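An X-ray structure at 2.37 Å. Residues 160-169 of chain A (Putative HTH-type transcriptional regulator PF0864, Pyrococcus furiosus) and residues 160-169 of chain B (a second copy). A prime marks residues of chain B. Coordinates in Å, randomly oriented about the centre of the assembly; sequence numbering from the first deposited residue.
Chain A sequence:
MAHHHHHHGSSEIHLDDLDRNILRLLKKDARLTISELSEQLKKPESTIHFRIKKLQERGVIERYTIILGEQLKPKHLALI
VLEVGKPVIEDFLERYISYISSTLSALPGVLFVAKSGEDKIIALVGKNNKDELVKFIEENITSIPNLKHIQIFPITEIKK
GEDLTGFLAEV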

# COMPACT_ATOMS: atom_id res chain seq x y z
N LYS A 160 -7.08 -9.09 2.20
CA LYS A 160 -5.67 -9.09 2.61
C LYS A 160 -5.13 -7.70 2.29
O LYS A 160 -5.46 -7.14 1.25
CB LYS A 160 -4.84 -10.12 1.84
CG LYS A 160 -3.49 -10.46 2.49
CD LYS A 160 -2.54 -11.21 1.52
CE LYS A 160 -1.34 -11.82 2.30
NZ LYS A 160 -0.77 -13.04 1.62
N GLY A 161 -4.31 -7.15 3.20
CA GLY A 161 -3.76 -5.80 3.09
C GLY A 161 -4.67 -4.64 3.53
O GLY A 161 -4.55 -3.54 3.00
N GLU A 162 -5.57 -4.86 4.48
CA GLU A 162 -6.48 -3.77 4.90
C GLU A 162 -5.80 -2.49 5.43
O GLU A 162 -6.30 -1.37 5.24
CB GLU A 162 -7.57 -4.26 5.86
CG GLU A 162 -7.16 -5.26 6.93
CD GLU A 162 -8.32 -5.57 7.90
OE1 GLU A 162 -8.05 -5.81 9.11
OE2 GLU A 162 -9.50 -5.58 7.45
N ASP A 163 -4.64 -2.64 6.06
CA ASP A 163 -3.92 -1.47 6.54
C ASP A 163 -3.23 -0.61 5.47
O ASP A 163 -2.68 0.43 5.82
CB ASP A 163 -3.00 -1.84 7.71
CG ASP A 163 -3.78 -2.41 8.87
OD1 ASP A 163 -4.87 -1.85 9.21
OD2 ASP A 163 -3.32 -3.42 9.44
N LEU A 164 -3.28 -1.02 4.20
CA LEU A 164 -2.85 -0.18 3.02
C LEU A 164 -3.40 1.24 3.05
O LEU A 164 -2.67 2.19 2.80
CB LEU A 164 -3.23 -0.86 1.67
CG LEU A 164 -3.37 -0.10 0.32
CD1 LEU A 164 -2.92 -0.95 -0.87
CD2 LEU A 164 -4.81 0.48 0.01
N THR A 165 -4.69 1.37 3.34
CA THR A 165 -5.34 2.69 3.28
C THR A 165 -5.01 3.61 4.49
O THR A 165 -4.96 4.83 4.34
CB THR A 165 -6.86 2.60 2.94
OG1 THR A 165 -7.49 3.88 3.11
CG2 THR A 165 -7.53 1.54 3.79
N GLY A 166 -4.75 3.01 5.65
CA GLY A 166 -4.13 3.72 6.76
C GLY A 166 -2.67 4.09 6.49
O GLY A 166 -2.19 5.12 6.95
N PHE A 167 -1.95 3.25 5.77
CA PHE A 167 -0.60 3.60 5.36
C PHE A 167 -0.53 4.78 4.33
O PHE A 167 0.28 5.70 4.49
CB PHE A 167 0.14 2.35 4.85
CG PHE A 167 1.49 2.65 4.28
CD1 PHE A 167 2.53 3.09 5.11
CD2 PHE A 167 1.73 2.53 2.90
CE1 PHE A 167 3.80 3.41 4.58
CE2 PHE A 167 2.96 2.83 2.36
CZ PHE A 167 4.01 3.27 3.21
N LEU A 168 -1.37 4.73 3.29
CA LEU A 168 -1.34 5.70 2.19
C LEU A 168 -2.13 6.98 2.49
O LEU A 168 -1.95 7.99 1.79
CB LEU A 168 -1.88 5.05 0.89
CG LEU A 168 -1.10 3.89 0.28
CD1 LEU A 168 -1.84 3.26 -0.91
CD2 LEU A 168 0.31 4.31 -0.12
N ALA A 169 -3.01 6.92 3.48
CA ALA A 169 -3.85 8.06 3.87
C ALA A 169 -2.99 9.29 4.06
O ALA A 169 -1.98 9.26 4.77
CB ALA A 169 -4.62 7.76 5.17
N LYS B 160 3.58 7.34 -7.76
CA LYS B 160 3.18 7.79 -6.41
C LYS B 160 2.84 6.55 -5.62
O LYS B 160 2.27 5.63 -6.17
CB LYS B 160 1.93 8.68 -6.44
CG LYS B 160 1.70 9.39 -5.12
CD LYS B 160 0.34 10.06 -5.02
CE LYS B 160 0.41 11.06 -3.87
NZ LYS B 160 -0.75 12.00 -3.84
N GLY B 161 3.25 6.51 -4.35
CA GLY B 161 3.03 5.34 -3.48
C GLY B 161 4.02 4.20 -3.65
O GLY B 161 3.69 3.05 -3.38
N GLU B 162 5.24 4.52 -4.08
CA GLU B 162 6.29 3.51 -4.30
C GLU B 162 6.50 2.60 -3.09
O GLU B 162 6.80 1.43 -3.26
CB GLU B 162 7.63 4.21 -4.58
CG GLU B 162 7.84 4.71 -5.97
CD GLU B 162 8.90 5.80 -6.02
OE1 GLU B 162 9.74 5.86 -5.07
OE2 GLU B 162 8.90 6.60 -7.00
N ASP B 163 6.38 3.18 -1.88
CA ASP B 163 6.56 2.47 -0.60
C ASP B 163 5.55 1.38 -0.29
O ASP B 163 5.76 0.60 0.64
CB ASP B 163 6.52 3.45 0.57
CG ASP B 163 7.74 4.30 0.65
OD1 ASP B 163 8.67 4.11 -0.17
OD2 ASP B 163 7.76 5.17 1.54
N LEU B 164 4.45 1.37 -1.04
CA LEU B 164 3.38 0.39 -0.87
C LEU B 164 3.90 -1.04 -0.93
O LEU B 164 3.50 -1.86 -0.12
CB LEU B 164 2.29 0.62 -1.92
CG LEU B 164 1.26 -0.46 -2.25
CD1 LEU B 164 0.01 0.16 -2.86
CD2 LEU B 164 1.83 -1.54 -3.21
N THR B 165 4.76 -1.34 -1.90
CA THR B 165 5.34 -2.69 -2.03
C THR B 165 6.11 -3.11 -0.76
O THR B 165 5.85 -4.17 -0.22
CB THR B 165 6.31 -2.79 -3.24
OG1 THR B 165 5.66 -2.29 -4.41
CG2 THR B 165 6.70 -4.22 -3.48
N GLY B 166 7.06 -2.27 -0.32
CA GLY B 166 7.83 -2.48 0.90
C GLY B 166 6.95 -2.61 2.12
O GLY B 166 7.27 -3.32 3.04
N PHE B 167 5.81 -1.92 2.09
CA PHE B 167 4.85 -2.02 3.18
C PHE B 167 4.11 -3.35 3.18
O PHE B 167 3.96 -3.97 4.22
CB PHE B 167 3.85 -0.86 3.13
CG PHE B 167 2.70 -1.03 4.09
CD1 PHE B 167 2.88 -0.86 5.46
CD2 PHE B 167 1.43 -1.40 3.62
CE1 PHE B 167 1.81 -1.05 6.35
CE2 PHE B 167 0.36 -1.59 4.50
CZ PHE B 167 0.55 -1.41 5.86
N LEU B 168 3.61 -3.76 2.01
CA LEU B 168 2.81 -4.98 1.91
C LEU B 168 3.65 -6.23 1.87
O LEU B 168 3.14 -7.33 2.14
CB LEU B 168 1.91 -4.93 0.69
CG LEU B 168 0.81 -3.88 0.64
CD1 LEU B 168 0.18 -3.99 -0.74
CD2 LEU B 168 -0.23 -4.05 1.74
N ALA B 169 4.93 -6.09 1.54
CA ALA B 169 5.79 -7.24 1.34
C ALA B 169 5.97 -8.02 2.65
O ALA B 169 6.12 -7.44 3.73
CB ALA B 169 7.13 -6.80 0.78

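The most striking feature of this contact is a pair of phenylalanines, Phe167 and Phe167′, that lie flat against each other across the dimer. Their planes are only 4° from parallel and their ring centroids 4.5 Å apart, an offset stack in which each ring slides past the other until it covers the partner's first side-chain carbon. Phe167 CB sits 3.9 Å from the centroid of the Phe167′ ring, and Phe167′ CB sits 4.0 Å from the centroid of the Phe167 ring; both lie over the ring face, 9° and 16° off the normal. Each phenylalanine is thus donor and acceptor of a CH-pi contact at once. The two side chains adopt nearly the same conformation, with chi1 in the t well at 175° and 170°, and they account for the largest areas covered in either stretch.

The example illustrates a general principle: when two copies of one segment meet about an approximate twofold, a residue near the axis meets its own counterpart, and every other contact occurs twice. Leu164 also meets itself, CD1 to Leu164′ CD1 at 3.7 Å. The remaining contacts come in pairs. Leu164 CD1 lies 4.3 Å from Leu168′ CD1, and Leu168 CD1 lies 4.1 Å from Leu164′ CD1, so that four leucines form a small apolar cluster.

The tip of each ring reaches the type I turn, Gly161 to Leu164, of the other chain. Phe167 CZ approaches Asp163′ CB at 3.6 Å, near the plane of the ring, while Phe167′ CZ lies 3.7 Å from Asp163 O. The Asp163 carbonyl oxygen is already engaged within its own chain, as is that of Asp163′: Phe167 N donates to Asp163 O at 2.9 Å, and Phe167′ N to Asp163′ O at the same distance. Similarly, Leu164 N, 3.7 Å from Phe167′ CE2, is bonded to Gly161 O at 3.1 Å, closing a type I turn. The ring therefore packs on backbone whose polar groups have local partners, and no hydrogen bond crosses between the stretches.

Glycine completes the fit. Gly161 and Gly161′ have phi of 82° and 81°, values that by themselves favour glycine. Packing adds to this: Gly161 CA is 4.2 Å from Leu168′ CD2, and an ideal CB there would be only 3.5 Å from that methyl. The equivalent site is looser, with Gly161′ CA 4.4 Å from Leu168 CD2, a reminder that such symmetry is close but not exact.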